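Local coordinates for protein Cg9734-pa (Drosophila melanogaster, PDB 2BK9) that binds heme with its iron held between two histidines and, as a member of the globin family, probably carries oxygen, at residues I88-K91 / I92-H96. The protein carries 1 engineered substitution. Residues are numbered along the deposited sequence; the frame is centred on the assembly and turned at random.
With HEM (protoporphyrin IX containing Fe), chain B.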
ATOM      1  N   ILE A  88       4.762  -4.781 -11.462  1.00  5.66           N
ATOM      2  CA  ILE A  88       5.070  -4.330 -10.107  1.00  5.44           C
ATOM      3  C   ILE A  88       4.324  -5.202  -9.100  1.00  5.70           C
ATOM      4  O   ILE A  88       4.890  -5.698  -8.126  1.00  5.90           O
ATOM      5  CB  ILE A  88       4.725  -2.850  -9.954  1.00  5.90           C
ATOM      6  CG1 ILE A  88       5.711  -1.971 -10.764  1.00  6.99           C
ATOM      7  CG2 ILE A  88       4.679  -2.449  -8.509  1.00  6.80           C
ATOM      8  CD1 ILE A  88       5.226  -0.562 -10.985  1.00  7.98           C
ATOM      9  N   TRP A  89       3.019  -5.288  -9.289  1.00  5.60           N
ATOM     10  CA  TRP A  89       2.155  -5.838  -8.231  1.00  5.24           C
ATOM     11  C   TRP A  89       2.117  -7.359  -8.233  1.00  5.33           C
ATOM     12  O   TRP A  89       1.877  -7.954  -7.199  1.00  5.62           O
ATOM     13  CB  TRP A  89       0.794  -5.174  -8.277  1.00  5.73           C
ATOM     14  CG  TRP A  89       0.906  -3.760  -7.820  1.00  5.32           C
ATOM     15  CD1 TRP A  89       1.060  -2.633  -8.603  1.00  5.94           C
ATOM     16  CD2 TRP A  89       0.975  -3.316  -6.481  1.00  5.12           C
ATOM     17  NE1 TRP A  89       1.214  -1.533  -7.803  1.00  6.00           N
ATOM     18  CE2 TRP A  89       1.151  -1.932  -6.497  1.00  5.82           C
ATOM     19  CE3 TRP A  89       0.876  -3.959  -5.259  1.00  6.90           C
ATOM     20  CZ2 TRP A  89       1.207  -1.180  -5.332  1.00  6.76           C
ATOM     21  CZ3 TRP A  89       0.943  -3.209  -4.107  1.00  7.41           C
ATOM     22  CH2 TRP A  89       1.091  -1.835  -4.156  1.00  7.36           C
ATOM     23  N   THR A  90       2.374  -7.985  -9.378  1.00  4.83           N
ATOM     24  CA  THR A  90       2.557  -9.420  -9.373  1.00  5.36           C
ATOM     25  C   THR A  90       3.772  -9.790  -8.559  1.00  5.64           C
ATOM     26  O   THR A  90       3.765 -10.729  -7.754  1.00  5.57           O
ATOM     27  CB  THR A  90       2.630  -9.969 -10.783  1.00  5.65           C
ATOM     28  OG1 THR A  90       1.376  -9.749 -11.449  1.00  6.76           O
ATOM     29  CG2 THR A  90       2.874 -11.468 -10.755  1.00  6.52           C
ATOM     30  N   LYS A  91       4.831  -9.003  -8.702  1.00  5.85           N
ATOM     31  CA  LYS A  91       6.049  -9.263  -7.948  1.00  5.80           C
ATOM     32  C   LYS A  91       5.816  -9.049  -6.446  1.00  5.70           C
ATOM     33  O   LYS A  91       6.222  -9.875  -5.633  1.00  6.00           O
ATOM     34  CB  LYS A  91       7.217  -8.422  -8.462  1.00  7.12           C
ATOM     35  CG  LYS A  91       8.468  -8.648  -7.642  1.00  7.36           C
ATOM     36  CD  LYS A  91       9.692  -7.999  -8.262  1.00  9.72           C
ATOM     37  CE  LYS A  91      10.912  -8.321  -7.457  1.00 11.19           C
ATOM     38  NZ  LYS A  91      11.399  -9.719  -7.679  1.00 17.56           N
ATOM     39  N   ILE A  92       5.107  -8.001  -6.080  1.00  5.68           N
ATOM     40  CA  ILE A  92       4.765  -7.824  -4.667  1.00  6.35           C
ATOM     41  C   ILE A  92       3.975  -9.025  -4.155  1.00  5.26           C
ATOM     42  O   ILE A  92       4.256  -9.570  -3.085  1.00  5.58           O
ATOM     43  CB  ILE A  92       3.959  -6.538  -4.476  1.00  6.65           C
ATOM     44  CG1 ILE A  92       4.800  -5.300  -4.809  1.00  8.01           C
ATOM     45  CG2 ILE A  92       3.420  -6.441  -3.070  1.00  7.11           C
ATOM     46  CD1 ILE A  92       6.060  -5.169  -4.033  1.00  9.61           C
ATOM     47  N   ALA A  93       2.986  -9.473  -4.901  1.00  5.01           N
ATOM     48  CA  ALA A  93       2.163 -10.584  -4.457  1.00  5.66           C
ATOM     49  C   ALA A  93       3.028 -11.829  -4.239  1.00  4.88           C
ATOM     50  O   ALA A  93       2.952 -12.500  -3.200  1.00  5.38           O
ATOM     51  CB  ALA A  93       1.060 -10.878  -5.435  1.00  6.52           C
ATOM     52  N   VAL A  94       3.844 -12.133  -5.222  1.00  4.96           N
ATOM     53  CA  VAL A  94       4.630 -13.350  -5.106  1.00  5.84           C
ATOM     54  C   VAL A  94       5.631 -13.216  -3.963  1.00  5.23           C
ATOM     55  O   VAL A  94       5.873 -14.211  -3.250  1.00  5.35           O
ATOM     56  CB  VAL A  94       5.267 -13.674  -6.450  1.00  6.45           C
ATOM     57  CG1 VAL A  94       6.207 -14.841  -6.313  1.00  6.81           C
ATOM     58  CG2 VAL A  94       4.154 -13.996  -7.455  1.00  7.54           C
ATOM     59  N   SER A  95       6.163 -12.040  -3.716  1.00  5.71           N
ATOM     60  CA  SER A  95       7.109 -11.838  -2.629  1.00  6.36           C
ATOM     61  C   SER A  95       6.526 -12.158  -1.256  1.00  5.75           C
ATOM     62  O   SER A  95       7.281 -12.436  -0.330  1.00  7.13           O
ATOM     63  CB  SER A  95       7.624 -10.377  -2.626  1.00  6.01           C
ATOM     64  OG  SER A  95       8.538 -10.190  -3.667  1.00  7.37           O
ATOM     65  N   HIS A  96       5.225 -12.081  -1.075  1.00  5.37           N
ATOM     66  CA  HIS A  96       4.612 -12.347   0.215  1.00  5.40           C
ATOM     67  C   HIS A  96       4.141 -13.779   0.384  1.00  5.06           C
ATOM     68  O   HIS A  96       3.757 -14.141   1.487  1.00  5.51           O
ATOM     69  CB  HIS A  96       3.482 -11.352   0.471  1.00  5.54           C
ATOM     70  CG  HIS A  96       3.951  -9.951   0.672  1.00  5.33           C
ATOM     71  ND1 HIS A  96       4.230  -9.089  -0.363  1.00  6.23           N
ATOM     72  CD2 HIS A  96       4.278  -9.285   1.808  1.00  6.02           C
ATOM     73  CE1 HIS A  96       4.657  -7.928   0.146  1.00  5.71           C
ATOM     74  NE2 HIS A  96       4.670  -8.015   1.458  1.00  5.35           N
TER
HETATM   75  CHA HEM B1154       8.250  -7.851   2.819  1.00  7.27           C
HETATM   76  CHB HEM B1154       6.073  -4.593   0.032  1.00  6.82           C
HETATM   77  CHC HEM B1154       1.989  -5.545   2.292  1.00  6.37           C
HETATM   78  CHD HEM B1154       4.230  -8.433   5.354  1.00  5.75           C
HETATM   79  C1A HEM B1154       7.984  -6.941   1.830  1.00  7.00           C
HETATM   80  C2A HEM B1154       8.911  -6.564   0.762  1.00  8.47           C
HETATM   81  C3A HEM B1154       8.311  -5.661  -0.047  1.00  7.51           C
HETATM   82  C4A HEM B1154       7.018  -5.436   0.534  1.00  6.82           C
HETATM   83  CMA HEM B1154       8.804  -4.936  -1.313  1.00  8.52           C
HETATM   84  CAA HEM B1154      10.321  -7.148   0.621  1.00  9.39           C
HETATM   85  CBA HEM B1154      10.268  -8.556   0.028  1.00  9.16           C
HETATM   86  CGA HEM B1154      11.677  -9.088   0.053  1.00 11.81           C
HETATM   87  O1A HEM B1154      12.150  -9.543   1.136  1.00 14.89           O
HETATM   88  O2A HEM B1154      12.325  -9.069  -1.006  1.00 13.82           O
HETATM   89  C1B HEM B1154       4.762  -4.516   0.439  1.00  6.44           C
HETATM   90  C2B HEM B1154       3.754  -3.747  -0.236  1.00  6.29           C
HETATM   91  C3B HEM B1154       2.601  -4.020   0.404  1.00  6.01           C
HETATM   92  C4B HEM B1154       2.864  -4.989   1.424  1.00  5.12           C
HETATM   93  CMB HEM B1154       4.014  -2.832  -1.399  1.00  7.17           C
HETATM   94  CAB HEM B1154       1.235  -3.554   0.076  1.00  7.68           C
HETATM   95  CBB HEM B1154       0.924  -2.379  -0.440  1.00  9.81           C
HETATM   96  C1C HEM B1154       2.212  -6.413   3.315  1.00  5.89           C
HETATM   97  C2C HEM B1154       1.218  -6.971   4.227  1.00  5.96           C
HETATM   98  C3C HEM B1154       1.848  -7.728   5.124  1.00  6.21           C
HETATM   99  C4C HEM B1154       3.246  -7.705   4.777  1.00  5.69           C
HETATM  100  CMC HEM B1154      -0.282  -6.709   4.112  1.00  7.09           C
HETATM  101  CAC HEM B1154       1.177  -8.460   6.256  1.00  6.24           C
HETATM  102  CBC HEM B1154       1.696  -8.781   7.422  1.00  8.10           C
HETATM  103  C1D HEM B1154       5.525  -8.526   4.964  1.00  5.69           C
HETATM  104  C2D HEM B1154       6.480  -9.379   5.533  1.00  6.60           C
HETATM  105  C3D HEM B1154       7.685  -9.206   4.798  1.00  7.40           C
HETATM  106  C4D HEM B1154       7.360  -8.246   3.778  1.00  6.73           C
HETATM  107  CMD HEM B1154       6.278 -10.269   6.747  1.00  7.20           C
HETATM  108  CAD HEM B1154       8.984  -9.923   5.054  1.00  7.90           C
HETATM  109  CBD HEM B1154       9.784  -9.261   6.132  1.00  8.24           C
HETATM  110  CGD HEM B1154      11.072  -9.956   6.439  1.00 10.39           C
HETATM  111  O1D HEM B1154      11.744  -9.582   7.429  1.00 12.81           O
HETATM  112  O2D HEM B1154      11.450 -10.896   5.689  1.00 11.50           O
HETATM  113  NA  HEM B1154       6.826  -6.262   1.646  1.00  6.20           N
HETATM  114  NB  HEM B1154       4.202  -5.281   1.469  1.00  5.44           N
HETATM  115  NC  HEM B1154       3.448  -6.886   3.675  1.00  5.70           N
HETATM  116  ND  HEM B1154       6.067  -7.854   3.891  1.00  6.51           N
HETATM  117 FE   HEM B1154       5.165  -6.553   2.687  1.00  5.51          FE
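The indole of Trp89 runs beside Ile92, both pointing the same way, with CE3 of the ring 4.1 Å from CB of Ile92. Over one face of the indole lies CG2 of Ile88, 3.6 Å above the plane and offset toward the rim, while a vinyl carbon of the heme, CBB, lies at its edge, 3.8 Å from CH2 of Trp89. The imidazole of His96 has the carbonyl carbon of Ile92 and the heme bridge carbon CHB at its edge. The setting is the proximal helix of the globin fold, the F helix, which carries the heme ligand His96. Trp89 suits a place between helices 56-75 and 125-143: its large apolar ring meets Phe69 edge-to-face, and its buried NE1 is satisfied by the hydroxyl of Ser72. A leucine in its place would probably open a gap beside the heme vinyl and leave Ser72 without its indole partner.

Ile92 is branched at CB, and both arms serve the porphyrin: with CG2 anti to the backbone N, that methyl comes within 3.9 Å of ring carbon C2B, while CD1 packs against methyl CMA. Successive backbone bonds, such as Ala93 N to Trp89 O, hold the turn in shape. Lys91 and Val94 lie on the outer side, where a long charged chain can reach solvent.

His96 binds the iron through NE2 at 2.0 Å, with His61 as the second axial ligand. Its other nitrogen is spent on the helix: ND1 donates to the carbonyl of Ile92, which should fix the ring's rotation. That bond is nearly straight, 2.8 Å from His96 ND1 to Ile92 O at 170°, with the oxygen close to the imidazole plane but the nitrogen above the carbonyl plane.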